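Long-range contact in stage II sporulation E family protein (Thermanaerovibrio acidaminovorans, PDB 3RNR), which is of unestablished function but, as a member of the PP2C family, probably acts as a metal-dependent protein phosphatase: residues V15-G21 against V163-R169. Residues are numbered along the deposited sequence; the frame is centred on the assembly and turned at random.
Sequences VVDGMGG and VSDGVYR
The DGMGG signature of the PP2C family here meets its SDG motif, at the end of the beta sandwich where relatives bind catalytic metals; a glycerol, probably from the crystallisation liquor, hydrogen-bonds to D17 OD2 and G18 N. Extended V15-G18 ends strand 10-18 of one sheet; V163-S164 ends strand 159-164 of the other. CA atoms lie 6.3 Å apart for V15 and S164, 4.6 Å for G20 and Y168. Branched, apolar V15 (chi1 m) fills space between sheets, CG2 4.0 Å from S164 CB. D17 OD1 (chi1 near -100°) accepts hydrogen bonds from S164 OG (2.6 Å), a short hydroxyl fitting beside the carboxylate, and R169 NE (3.2 Å), part of a salt bridge; the long arginine also hydrogen-bonds T205 OG1 through NH1. A type I turn, G166-R169, brings back Y168 (chi1 p), whose flat ring packs along G18-M19: CE1 lies 3.2 Å from G18 O, OH is hydrogen-bonded to D93 OD1, and selenomethionine M19 SE makes a Met-aromatic contact 4.9 Å from the centroid. G20 CA comes 3.0 Å from Y168 O (CA-H...O), where a CB would clash.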
ATOM      1  N   VAL B  15      -7.431  -1.325  -5.109  1.00 19.45           N
ATOM      2  CA  VAL B  15      -8.427  -0.369  -4.665  1.00 19.17           C
ATOM      3  C   VAL B  15      -9.554  -1.143  -4.017  1.00 27.92           C
ATOM      4  O   VAL B  15      -9.918  -2.231  -4.481  1.00 22.54           O
ATOM      5  CB  VAL B  15      -8.990   0.495  -5.833  1.00 26.01           C
ATOM      6  CG1 VAL B  15      -7.905   1.445  -6.374  1.00 25.14           C
ATOM      7  CG2 VAL B  15      -9.558  -0.401  -6.970  1.00 23.09           C
ATOM      8  N   VAL B  16     -10.109  -0.579  -2.952  1.00 22.53           N
ATOM      9  CA  VAL B  16     -11.212  -1.201  -2.227  1.00 23.25           C
ATOM     10  C   VAL B  16     -12.231  -0.131  -1.856  1.00 28.74           C
ATOM     11  O   VAL B  16     -11.851   0.939  -1.396  1.00 31.64           O
ATOM     12  CB  VAL B  16     -10.722  -1.835  -0.902  1.00 23.06           C
ATOM     13  CG1 VAL B  16     -11.889  -2.477  -0.178  1.00 30.22           C
ATOM     14  CG2 VAL B  16      -9.637  -2.892  -1.162  1.00 22.56           C
ATOM     15  N   ASP B  17     -13.516  -0.404  -2.053  1.00 24.52           N
ATOM     16  CA  ASP B  17     -14.534   0.518  -1.532  1.00 27.33           C
ATOM     17  C   ASP B  17     -15.702  -0.160  -0.843  1.00 26.76           C
ATOM     18  O   ASP B  17     -16.245  -1.142  -1.345  1.00 27.97           O
ATOM     19  CB  ASP B  17     -15.025   1.471  -2.617  1.00 30.12           C
ATOM     20  CG  ASP B  17     -14.367   2.838  -2.513  1.00 42.34           C
ATOM     21  OD1 ASP B  17     -13.647   3.233  -3.454  1.00 37.18           O
ATOM     22  OD2 ASP B  17     -14.568   3.490  -1.476  1.00 51.53           O
ATOM     23  N   GLY B  18     -16.096   0.362   0.314  1.00 24.82           N
ATOM     24  CA  GLY B  18     -17.227  -0.219   1.019  1.00 24.52           C
ATOM     25  C   GLY B  18     -18.484  -0.032   0.195  1.00 26.76           C
ATOM     26  O   GLY B  18     -18.558   0.890  -0.631  1.00 29.73           O
HETATM   27  N   MSE B  19     -19.485  -0.875   0.428  1.00 27.37           N
HETATM   28  CA  MSE B  19     -20.720  -0.769  -0.337  1.00 35.56           C
HETATM   29  C   MSE B  19     -21.553   0.215   0.465  1.00 36.32           C
HETATM   30  O   MSE B  19     -22.051  -0.105   1.551  1.00 32.48           O
HETATM   31  CB  MSE B  19     -21.469  -2.114  -0.353  1.00 33.53           C
HETATM   32  CG  MSE B  19     -20.748  -3.289  -1.010  1.00 33.10           C
HETATM   33 SE   MSE B  19     -21.137  -3.301  -2.873  0.77 53.12          SE
HETATM   34  CE  MSE B  19     -22.938  -4.057  -2.839  1.00 32.81           C
ATOM     35  N   GLY B  20     -21.757   1.397  -0.100  1.00 46.40           N
ATOM     36  CA  GLY B  20     -22.366   2.487   0.638  1.00 47.53           C
ATOM     37  C   GLY B  20     -23.859   2.320   0.836  1.00 48.19           C
ATOM     38  O   GLY B  20     -24.449   2.979   1.689  1.00 53.92           O
ATOM     39  N   GLY B  21     -24.474   1.446   0.044  1.00 40.76           N
ATOM     40  CA  GLY B  21     -25.899   1.196   0.171  1.00 52.77           C
ATOM     41  C   GLY B  21     -26.217   0.271   1.329  1.00 53.35           C
ATOM     42  O   GLY B  21     -27.383   0.039   1.655  1.00 58.64           O
ATOM     43  N   VAL B 163      -9.285   0.809 -10.678  1.00 23.37           N
ATOM     44  CA  VAL B 163     -10.153   1.976 -10.514  1.00 26.73           C
ATOM     45  C   VAL B 163     -11.378   1.636  -9.683  1.00 32.96           C
ATOM     46  O   VAL B 163     -12.027   0.628  -9.960  1.00 24.28           O
ATOM     47  CB  VAL B 163     -10.725   2.404 -11.874  1.00 30.22           C
ATOM     48  CG1 VAL B 163     -11.465   3.726 -11.743  1.00 35.00           C
ATOM     49  CG2 VAL B 163      -9.638   2.500 -12.901  1.00 36.21           C
ATOM     50  N   SER B 164     -11.675   2.448  -8.665  1.00 25.36           N
ATOM     51  CA  SER B 164     -12.966   2.395  -7.970  1.00 26.10           C
ATOM     52  C   SER B 164     -13.628   3.756  -8.066  1.00 30.31           C
ATOM     53  O   SER B 164     -13.107   4.753  -7.565  1.00 30.31           O
ATOM     54  CB  SER B 164     -12.744   2.047  -6.501  1.00 29.27           C
ATOM     55  OG  SER B 164     -13.946   2.153  -5.763  1.00 31.59           O
ATOM     56  N   ASP B 165     -14.657   3.828  -8.889  1.00 30.59           N
ATOM     57  CA  ASP B 165     -15.554   4.974  -9.024  1.00 29.80           C
ATOM     58  C   ASP B 165     -17.030   4.957  -8.614  1.00 34.37           C
ATOM     59  O   ASP B 165     -17.773   5.791  -9.127  1.00 31.46           O
ATOM     60  CB  ASP B 165     -15.271   5.787 -10.292  1.00 34.38           C
ATOM     61  CG  ASP B 165     -15.622   5.050 -11.522  1.00 35.20           C
ATOM     62  OD1 ASP B 165     -16.170   3.936 -11.386  1.00 34.39           O
ATOM     63  OD2 ASP B 165     -15.370   5.598 -12.612  1.00 35.85           O
ATOM     64  N   GLY B 166     -17.508   3.898  -7.961  1.00 34.14           N
ATOM     65  CA  GLY B 166     -18.945   3.722  -7.763  1.00 31.34           C
ATOM     66  C   GLY B 166     -19.638   4.898  -7.090  1.00 35.03           C
ATOM     67  O   GLY B 166     -19.051   5.593  -6.273  1.00 41.60           O
ATOM     68  N   VAL B 167     -20.901   5.127  -7.432  1.00 45.65           N
ATOM     69  CA  VAL B 167     -21.635   6.254  -6.869  1.00 48.77           C
ATOM     70  C   VAL B 167     -21.885   6.061  -5.370  1.00 57.09           C
ATOM     71  O   VAL B 167     -22.057   7.033  -4.626  1.00 56.28           O
ATOM     72  CB  VAL B 167     -22.982   6.460  -7.606  1.00 58.09           C
ATOM     73  CG1 VAL B 167     -23.880   5.242  -7.423  1.00 58.79           C
ATOM     74  CG2 VAL B 167     -23.676   7.720  -7.117  1.00 61.78           C
ATOM     75  N   TYR B 168     -21.887   4.798  -4.943  1.00 60.54           N
ATOM     76  CA  TYR B 168     -22.212   4.403  -3.570  1.00 67.41           C
ATOM     77  C   TYR B 168     -21.115   4.739  -2.547  1.00 63.56           C
ATOM     78  O   TYR B 168     -21.290   4.524  -1.350  1.00 64.98           O
ATOM     79  CB  TYR B 168     -22.507   2.893  -3.522  1.00 76.15           C
ATOM     80  CG  TYR B 168     -21.380   2.028  -4.065  1.00 67.42           C
ATOM     81  CD1 TYR B 168     -20.235   1.784  -3.309  1.00 59.91           C
ATOM     82  CD2 TYR B 168     -21.452   1.467  -5.340  1.00 64.29           C
ATOM     83  CE1 TYR B 168     -19.189   1.004  -3.810  1.00 56.73           C
ATOM     84  CE2 TYR B 168     -20.410   0.684  -5.849  1.00 45.17           C
ATOM     85  CZ  TYR B 168     -19.291   0.457  -5.074  1.00 51.53           C
ATOM     86  OH  TYR B 168     -18.265  -0.310  -5.568  1.00 56.78           O
ATOM     87  N   ARG B 169     -19.979   5.239  -3.022  1.00 57.62           N
ATOM     88  CA  ARG B 169     -18.796   5.402  -2.173  1.00 51.30           C
ATOM     89  C   ARG B 169     -18.945   6.413  -1.034  1.00 50.53           C
ATOM     90  O   ARG B 169     -19.573   7.463  -1.191  1.00 54.56           O
ATOM     91  CB  ARG B 169     -17.574   5.740  -3.035  1.00 44.24           C
ATOM     92  CG  ARG B 169     -17.164   4.598  -3.949  1.00 40.65           C
ATOM     93  CD  ARG B 169     -16.458   5.096  -5.204  1.00 43.27           C
ATOM     94  NE  ARG B 169     -15.146   5.670  -4.936  1.00 51.86           N
ATOM     95  CZ  ARG B 169     -14.737   6.836  -5.423  1.00 55.27           C
ATOM     96  NH1 ARG B 169     -13.525   7.288  -5.129  1.00 50.53           N
ATOM     97  NH2 ARG B 169     -15.541   7.550  -6.200  1.00 45.27           N
TER